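Local coordinates for hypothetical protein (Legionella pneumophila subsp. pneumophila, PDB 4G2A), which is of unknown function but carries a YARHG domain and may bind a nutrient, at residues K33-E37 with F234-S238; V240-I245 with T272-Y277. All coordinates share one frame. Residues are numbered along the deposited sequence.

Overall arrangement
Both contacts use helix 236-250, which leads from the last strand of the large beta domain into the C-terminal helical domain. Contact 1 (33-37 with 234-238) sits at the start of this helix, where a loop of the beta domain meets its first turn, its centre about 11 Å from the centre of the chain. Contact 2 (240-245 with 272-277) follows directly along the helix, its centre about 22 Å from that of the chain, and packs it against helix 263-275. The centres of the two contacts lie about 12 Å apart and they touch: Ile-237 CD1 is 3.3 Å from Gln-276 O, and Phe-234 CZ is 3.8 Å from Lys-243 CD. A sulfate ion, probably from the crystallisation liquor, binds at contact 2.

Contact 1. Residues K33-E37 with F234-S238; sequences KNLNE and FTGIS
Lys-33 ends strand 21-33 in an extended conformation, its backbone still hydrogen-bonded to Ser-43. Asn-34 then turns into the left-handed region (phi/psi 54/32) and opens a type I beta turn that runs to Glu-37, closed by a weak bond from Glu-37 N to Asn-34 O of 3.3 Å, with Leu-35 and Asn-36 at its corners (-72/-21 and -102/15). Facing it, the chain passes from strand at Phe-234 to helix at 236-238. Leu-35 O lies 3.8 Å and Leu-35 CB 4.1 Å from Thr-235 CG2; the leucine also packs on Trp-44. Asn-36 CA and Thr-235 CA are 5.9 Å apart. With chi1 t, Asn-36 reaches the helix start, where its OD1 accepts a hydrogen bond from Ile-237 N at 2.9 Å and 166°. Ile-237 points CA-to-CB toward the loop, its CG1 3.5 Å from Asn-36 OD1. Gly-236 N, 3.1 Å from Asn-36 OD1, is too badly angled to bond. A water donates to Asn-36 OD1 at 2.6 Å, is hydrogen-bonded to Thr-235 OG1 at 2.5 Å and accepts from Ser-238 N at 2.8 Å. Glu-37 turns its CA-to-CB bond away. Thr-235 (chi1 p) holds the N-cap position, but its side chain makes no capping bond. This is a strand-to-helix junction whose first turn is bound by a sequence-distant beta-hairpin loop, between strands 21-33 and 43-54.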
ATOM      1  N   LYS A  33       3.303  -0.904   8.777  1.00 28.20           N
ATOM      2  CA  LYS A  33       3.871  -1.672   9.885  1.00 29.20           C
ATOM      3  C   LYS A  33       4.375  -2.988   9.323  1.00 34.90           C
ATOM      4  O   LYS A  33       3.668  -3.586   8.511  1.00 34.68           O
ATOM      5  CB  LYS A  33       2.800  -1.912  10.961  1.00 32.00           C
ATOM      6  CG  LYS A  33       3.318  -2.453  12.287  1.00 41.97           C
ATOM      7  CD  LYS A  33       2.162  -2.671  13.279  1.00 49.88           C
ATOM      8  CE  LYS A  33       2.666  -3.214  14.600  1.00 75.17           C
ATOM      9  NZ  LYS A  33       1.561  -3.614  15.521  1.00 89.16           N
ATOM     10  N   ASN A  34       5.605  -3.425   9.718  1.00 32.50           N
ATOM     11  CA  ASN A  34       6.255  -4.691   9.324  1.00 31.65           C
ATOM     12  C   ASN A  34       6.354  -4.913   7.803  1.00 33.82           C
ATOM     13  O   ASN A  34       6.324  -6.073   7.373  1.00 32.26           O
ATOM     14  CB  ASN A  34       5.500  -5.898   9.928  1.00 30.09           C
ATOM     15  CG  ASN A  34       5.365  -5.911  11.420  1.00 43.82           C
ATOM     16  OD1 ASN A  34       6.310  -5.630  12.146  1.00 37.04           O
ATOM     17  ND2 ASN A  34       4.183  -6.265  11.910  1.00 34.99           N
ATOM     18  N   LEU A  35       6.496  -3.840   6.996  1.00 30.60           N
ATOM     19  CA  LEU A  35       6.527  -3.973   5.532  1.00 30.66           C
ATOM     20  C   LEU A  35       7.810  -4.604   4.995  1.00 35.93           C
ATOM     21  O   LEU A  35       7.788  -5.115   3.881  1.00 36.38           O
ATOM     22  CB  LEU A  35       6.312  -2.616   4.834  1.00 30.37           C
ATOM     23  CG  LEU A  35       4.970  -1.915   5.032  1.00 33.31           C
ATOM     24  CD1 LEU A  35       5.017  -0.547   4.439  1.00 32.90           C
ATOM     25  CD2 LEU A  35       3.878  -2.654   4.346  1.00 33.44           C
ATOM     26  N   ASN A  36       8.911  -4.581   5.769  1.00 33.30           N
ATOM     27  CA  ASN A  36      10.191  -5.156   5.360  1.00 33.44           C
ATOM     28  C   ASN A  36      10.445  -6.519   6.020  1.00 37.75           C
ATOM     29  O   ASN A  36      11.573  -7.011   6.027  1.00 37.00           O
ATOM     30  CB  ASN A  36      11.340  -4.183   5.673  1.00 33.88           C
ATOM     31  CG  ASN A  36      12.527  -4.353   4.757  1.00 45.76           C
ATOM     32  OD1 ASN A  36      12.384  -4.563   3.547  1.00 39.60           O
ATOM     33  ND2 ASN A  36      13.727  -4.262   5.309  1.00 36.22           N
ATOM     34  N   GLU A  37       9.403  -7.119   6.591  1.00 36.62           N
ATOM     35  CA  GLU A  37       9.517  -8.436   7.229  1.00 37.65           C
ATOM     36  C   GLU A  37       9.375  -9.505   6.141  1.00 41.60           C
ATOM     37  O   GLU A  37       8.424  -9.445   5.358  1.00 39.60           O
ATOM     38  CB  GLU A  37       8.471  -8.612   8.355  1.00 39.04           C
ATOM     39  CG  GLU A  37       8.695  -7.697   9.548  1.00 46.28           C
ATOM     40  CD  GLU A  37       9.831  -8.065  10.484  1.00 69.66           C
ATOM     41  OE1 GLU A  37      10.050  -9.277  10.711  1.00 69.06           O
ATOM     42  OE2 GLU A  37      10.459  -7.137  11.044  1.00 61.51           O
ATOM     43  N   PHE A 234       8.784  -0.202  -3.568  1.00 29.23           N
ATOM     44  CA  PHE A 234       9.775  -1.235  -3.328  1.00 28.98           C
ATOM     45  C   PHE A 234      10.222  -1.097  -1.893  1.00 33.58           C
ATOM     46  O   PHE A 234      10.539   0.001  -1.464  1.00 33.63           O
ATOM     47  CB  PHE A 234      10.992  -1.149  -4.291  1.00 31.51           C
ATOM     48  CG  PHE A 234      10.910  -1.983  -5.546  1.00 32.57           C
ATOM     49  CD1 PHE A 234      10.798  -3.369  -5.475  1.00 35.21           C
ATOM     50  CD2 PHE A 234      11.001  -1.390  -6.798  1.00 35.21           C
ATOM     51  CE1 PHE A 234      10.713  -4.136  -6.635  1.00 36.34           C
ATOM     52  CE2 PHE A 234      10.920  -2.156  -7.960  1.00 38.15           C
ATOM     53  CZ  PHE A 234      10.778  -3.526  -7.870  1.00 36.21           C
ATOM     54  N   THR A 235      10.237  -2.195  -1.157  1.00 37.85           N
ATOM     55  CA  THR A 235      10.765  -2.258   0.201  1.00 37.47           C
ATOM     56  C   THR A 235      12.158  -2.857   0.057  1.00 40.40           C
ATOM     57  O   THR A 235      12.482  -3.367  -1.020  1.00 40.18           O
ATOM     58  CB  THR A 235       9.841  -3.070   1.105  1.00 42.44           C
ATOM     59  OG1 THR A 235       9.656  -4.342   0.500  1.00 44.30           O
ATOM     60  CG2 THR A 235       8.506  -2.394   1.358  1.00 33.84           C
ATOM     61  N   GLY A 236      12.971  -2.781   1.106  1.00 36.48           N
ATOM     62  CA  GLY A 236      14.353  -3.258   1.090  1.00 34.93           C
ATOM     63  C   GLY A 236      14.576  -4.691   0.639  1.00 39.23           C
ATOM     64  O   GLY A 236      15.183  -4.926  -0.412  1.00 38.85           O
ATOM     65  N   ILE A 237      14.097  -5.659   1.434  1.00 36.16           N
ATOM     66  CA  ILE A 237      14.273  -7.095   1.177  1.00 35.31           C
ATOM     67  C   ILE A 237      13.605  -7.477  -0.161  1.00 39.51           C
ATOM     68  O   ILE A 237      14.214  -8.216  -0.928  1.00 38.58           O
ATOM     69  CB  ILE A 237      13.736  -7.960   2.369  1.00 39.44           C
ATOM     70  CG1 ILE A 237      14.288  -7.496   3.750  1.00 39.95           C
ATOM     71  CG2 ILE A 237      13.917  -9.450   2.127  1.00 39.21           C
ATOM     72  CD1 ILE A 237      15.230  -8.377   4.485  1.00 37.81           C
ATOM     73  N   SER A 238      12.373  -6.971  -0.443  1.00 36.94           N
ATOM     74  CA  SER A 238      11.668  -7.294  -1.689  1.00 37.54           C
ATOM     75  C   SER A 238      12.444  -6.811  -2.925  1.00 41.09           C
ATOM     76  O   SER A 238      12.413  -7.492  -3.949  1.00 41.42           O
ATOM     77  CB  SER A 238      10.257  -6.709  -1.700  1.00 43.03           C
ATOM     78  OG  SER A 238       9.465  -7.226  -0.645  1.00 52.69           O
TER
HETATM   79  O   HOH W   1      11.020  -6.016   1.802  1.00 38.42           O

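Contact 2. Residues V240-I245 with T272-Y277; sequences VRYKVI and TIYAQY. With SO4 (sulfate ion), chain M.
Residues 240-245 are helical but include a wider pi-type turn over 241-245: Val-240 O receives Ile-245 N at 2.9 Å and a weak bond from Val-244 N at 3.1 Å. Facing them, 272-277 begin on helix 263-275 and run on into a turn, with Gln-276 N bonded to Thr-272 O at 3.1 Å. Val-240 CA is 6.4 Å from Gln-276 CA, and Ile-245 CA is 7.4 Å from Ile-273 CA, so the segments pair in opposite order. Apolar packing fills the gap: Val-240 CG1 meets Thr-272 CG2 at 3.8 Å and Gln-276 CG at 3.7 Å, Val-244 CG1 meets Thr-272 CG2 at 3.9 Å, and Ile-245 CD1 meets Ile-273 CG1 at 3.7 Å. This is helix-helix packing within the YARHG domain, where Ile-273 also touches Leu-314 and Leu-315. The polar bonds converge on Arg-241, chi1 m and then all t. Its NE donates to Gln-276 OE1 at 2.8 Å and 174°, its NH2 to Tyr-277 OH at 3.1 Å. Gln-276 NE2 also hydrogen-bonds Ile-273 O at 3.1 Å and Asp-311 OD1; Tyr-277 OH hydrogen-bonds Asp-311 OD2. A sulfate accepts from Arg-241 NH2 through O4 at 2.7 Å and from Arg-241 NH1 through O2 at 3.1 Å.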
ATOM      1  N   VAL A 240      15.849  -6.450  -3.202  1.00 32.59           N
ATOM      2  CA  VAL A 240      17.010  -7.342  -3.309  1.00 29.54           C
ATOM      3  C   VAL A 240      16.584  -8.751  -3.760  1.00 33.94           C
ATOM      4  O   VAL A 240      17.268  -9.346  -4.584  1.00 36.18           O
ATOM      5  CB  VAL A 240      17.825  -7.354  -1.984  1.00 31.07           C
ATOM      6  CG1 VAL A 240      19.007  -8.330  -2.042  1.00 29.57           C
ATOM      7  CG2 VAL A 240      18.324  -5.955  -1.661  1.00 30.66           C
ATOM      8  N   ARG A 241      15.446  -9.259  -3.292  1.00 30.54           N
ATOM      9  CA  ARG A 241      14.990 -10.588  -3.689  1.00 30.16           C
ATOM     10  C   ARG A 241      14.528 -10.658  -5.146  1.00 34.28           C
ATOM     11  O   ARG A 241      15.009 -11.497  -5.893  1.00 35.10           O
ATOM     12  CB  ARG A 241      13.881 -11.085  -2.761  1.00 32.16           C
ATOM     13  CG  ARG A 241      14.459 -11.423  -1.415  1.00 44.92           C
ATOM     14  CD  ARG A 241      13.491 -12.054  -0.467  1.00 53.22           C
ATOM     15  NE  ARG A 241      14.190 -12.381   0.776  1.00 56.17           N
ATOM     16  CZ  ARG A 241      13.632 -13.011   1.800  1.00 66.77           C
ATOM     17  NH1 ARG A 241      12.363 -13.400   1.735  1.00 38.50           N
ATOM     18  NH2 ARG A 241      14.341 -13.275   2.890  1.00 60.07           N
ATOM     19  N   TYR A 242      13.649  -9.771  -5.562  1.00 30.97           N
ATOM     20  CA  TYR A 242      13.084  -9.847  -6.897  1.00 32.08           C
ATOM     21  C   TYR A 242      13.908  -9.174  -7.988  1.00 37.12           C
ATOM     22  O   TYR A 242      13.773  -9.575  -9.143  1.00 38.64           O
ATOM     23  CB  TYR A 242      11.673  -9.286  -6.880  1.00 34.51           C
ATOM     24  CG  TYR A 242      10.717 -10.174  -6.122  1.00 36.56           C
ATOM     25  CD1 TYR A 242      10.564 -10.054  -4.743  1.00 37.49           C
ATOM     26  CD2 TYR A 242       9.972 -11.146  -6.778  1.00 40.13           C
ATOM     27  CE1 TYR A 242       9.654 -10.845  -4.044  1.00 40.51           C
ATOM     28  CE2 TYR A 242       9.054 -11.943  -6.094  1.00 42.92           C
ATOM     29  CZ  TYR A 242       8.898 -11.792  -4.725  1.00 52.74           C
ATOM     30  OH  TYR A 242       7.996 -12.595  -4.060  1.00 57.59           O
ATOM     31  N   LYS A 243      14.741  -8.179  -7.654  1.00 33.00           N
ATOM     32  CA  LYS A 243      15.532  -7.477  -8.662  1.00 33.22           C
ATOM     33  C   LYS A 243      17.000  -7.905  -8.679  1.00 36.00           C
ATOM     34  O   LYS A 243      17.698  -7.591  -9.647  1.00 37.31           O
ATOM     35  CB  LYS A 243      15.444  -5.945  -8.479  1.00 35.48           C
ATOM     36  CG  LYS A 243      14.024  -5.363  -8.508  1.00 39.96           C
ATOM     37  CD  LYS A 243      13.262  -5.579  -9.813  1.00 45.29           C
ATOM     38  CE  LYS A 243      13.901  -4.921 -11.011  1.00 48.89           C
ATOM     39  NZ  LYS A 243      13.029  -5.053 -12.205  1.00 59.30           N
ATOM     40  N   VAL A 244      17.484  -8.590  -7.631  1.00 30.20           N
ATOM     41  CA  VAL A 244      18.893  -8.977  -7.594  1.00 29.00           C
ATOM     42  C   VAL A 244      19.035 -10.496  -7.492  1.00 38.07           C
ATOM     43  O   VAL A 244      19.676 -11.066  -8.363  1.00 40.71           O
ATOM     44  CB  VAL A 244      19.734  -8.235  -6.506  1.00 30.14           C
ATOM     45  CG1 VAL A 244      21.219  -8.527  -6.669  1.00 29.05           C
ATOM     46  CG2 VAL A 244      19.508  -6.710  -6.546  1.00 30.43           C
ATOM     47  N   ILE A 245      18.449 -11.158  -6.470  1.00 36.35           N
ATOM     48  CA  ILE A 245      18.636 -12.607  -6.241  1.00 35.80           C
ATOM     49  C   ILE A 245      17.851 -13.484  -7.243  1.00 41.47           C
ATOM     50  O   ILE A 245      18.467 -14.303  -7.931  1.00 40.88           O
ATOM     51  CB  ILE A 245      18.315 -13.042  -4.769  1.00 38.09           C
ATOM     52  CG1 ILE A 245      18.988 -12.172  -3.645  1.00 38.29           C
ATOM     53  CG2 ILE A 245      18.502 -14.538  -4.532  1.00 37.59           C
ATOM     54  CD1 ILE A 245      20.393 -11.682  -3.806  1.00 48.99           C
ATOM     55  N   THR A 272      25.762  -8.512  -1.496  1.00 32.50           N
ATOM     56  CA  THR A 272      24.380  -8.009  -1.506  1.00 31.41           C
ATOM     57  C   THR A 272      23.447  -9.076  -0.862  1.00 35.22           C
ATOM     58  O   THR A 272      22.436  -8.719  -0.232  1.00 34.73           O
ATOM     59  CB  THR A 272      23.998  -7.662  -2.952  1.00 34.99           C
ATOM     60  OG1 THR A 272      24.726  -6.504  -3.330  1.00 33.80           O
ATOM     61  CG2 THR A 272      22.496  -7.393  -3.162  1.00 32.64           C
ATOM     62  N   ILE A 273      23.814 -10.373  -1.008  1.00 30.08           N
ATOM     63  CA  ILE A 273      23.073 -11.523  -0.476  1.00 29.16           C
ATOM     64  C   ILE A 273      22.988 -11.403   1.058  1.00 35.69           C
ATOM     65  O   ILE A 273      21.936 -11.692   1.629  1.00 35.59           O
ATOM     66  CB  ILE A 273      23.698 -12.883  -0.942  1.00 30.55           C
ATOM     67  CG1 ILE A 273      23.595 -13.045  -2.477  1.00 29.35           C
ATOM     68  CG2 ILE A 273      23.037 -14.082  -0.247  1.00 31.52           C
ATOM     69  CD1 ILE A 273      24.470 -14.135  -3.096  1.00 26.21           C
ATOM     70  N   TYR A 274      24.070 -10.891   1.689  1.00 32.65           N
ATOM     71  CA  TYR A 274      24.213 -10.682   3.129  1.00 33.19           C
ATOM     72  C   TYR A 274      23.738  -9.291   3.568  1.00 35.68           C
ATOM     73  O   TYR A 274      23.215  -9.161   4.670  1.00 35.34           O
ATOM     74  CB  TYR A 274      25.694 -10.837   3.523  1.00 35.45           C
ATOM     75  CG  TYR A 274      26.299 -12.172   3.168  1.00 36.28           C
ATOM     76  CD1 TYR A 274      26.198 -13.255   4.033  1.00 38.42           C
ATOM     77  CD2 TYR A 274      27.047 -12.332   2.005  1.00 36.46           C
ATOM     78  CE1 TYR A 274      26.806 -14.471   3.742  1.00 38.64           C
ATOM     79  CE2 TYR A 274      27.622 -13.562   1.680  1.00 37.04           C
ATOM     80  CZ  TYR A 274      27.499 -14.629   2.555  1.00 45.39           C
ATOM     81  OH  TYR A 274      28.073 -15.846   2.276  1.00 49.68           O
ATOM     82  N   ALA A 275      23.975  -8.251   2.723  1.00 32.35           N
ATOM     83  CA  ALA A 275      23.613  -6.832   2.940  1.00 32.40           C
ATOM     84  C   ALA A 275      22.106  -6.661   3.031  1.00 36.67           C
ATOM     85  O   ALA A 275      21.619  -5.718   3.651  1.00 37.67           O
ATOM     86  CB  ALA A 275      24.163  -5.979   1.820  1.00 32.80           C
ATOM     87  N   GLN A 276      21.385  -7.608   2.413  1.00 32.98           N
ATOM     88  CA  GLN A 276      19.933  -7.828   2.388  1.00 32.98           C
ATOM     89  C   GLN A 276      19.387  -7.851   3.826  1.00 37.16           C
ATOM     90  O   GLN A 276      18.301  -7.345   4.072  1.00 37.76           O
ATOM     91  CB  GLN A 276      19.688  -9.213   1.701  1.00 33.18           C
ATOM     92  CG  GLN A 276      18.239  -9.573   1.386  1.00 39.64           C
ATOM     93  CD  GLN A 276      17.997 -11.038   1.069  1.00 55.06           C
ATOM     94  OE1 GLN A 276      16.862 -11.533   1.168  1.00 57.44           O
ATOM     95  NE2 GLN A 276      19.031 -11.784   0.698  1.00 34.55           N
ATOM     96  N   TYR A 277      20.154  -8.447   4.771  1.00 33.26           N
ATOM     97  CA  TYR A 277      19.760  -8.599   6.173  1.00 34.57           C
ATOM     98  C   TYR A 277      20.483  -7.612   7.111  1.00 39.04           C
ATOM     99  O   TYR A 277      20.334  -7.676   8.332  1.00 41.10           O
ATOM    100  CB  TYR A 277      20.002 -10.057   6.611  1.00 35.64           C
ATOM    101  CG  TYR A 277      19.303 -11.060   5.713  1.00 35.15           C
ATOM    102  CD1 TYR A 277      17.912 -11.169   5.708  1.00 38.22           C
ATOM    103  CD2 TYR A 277      20.026 -11.877   4.848  1.00 32.96           C
ATOM    104  CE1 TYR A 277      17.260 -12.071   4.872  1.00 38.00           C
ATOM    105  CE2 TYR A 277      19.386 -12.775   4.001  1.00 32.71           C
ATOM    106  CZ  TYR A 277      18.001 -12.881   4.030  1.00 42.34           C
ATOM    107  OH  TYR A 277      17.334 -13.766   3.221  1.00 46.06           O
TER
HETATM  108  S   SO4 M 412      12.424 -16.076   4.629  1.00101.16           S
HETATM  109  O1  SO4 M 412      12.895 -17.469   4.674  1.00101.43           O
HETATM  110  O2  SO4 M 412      11.648 -15.861   3.393  1.00100.89           O
HETATM  111  O3  SO4 M 412      11.569 -15.796   5.800  1.00100.90           O
HETATM  112  O4  SO4 M 412      13.591 -15.185   4.651  1.00101.29           O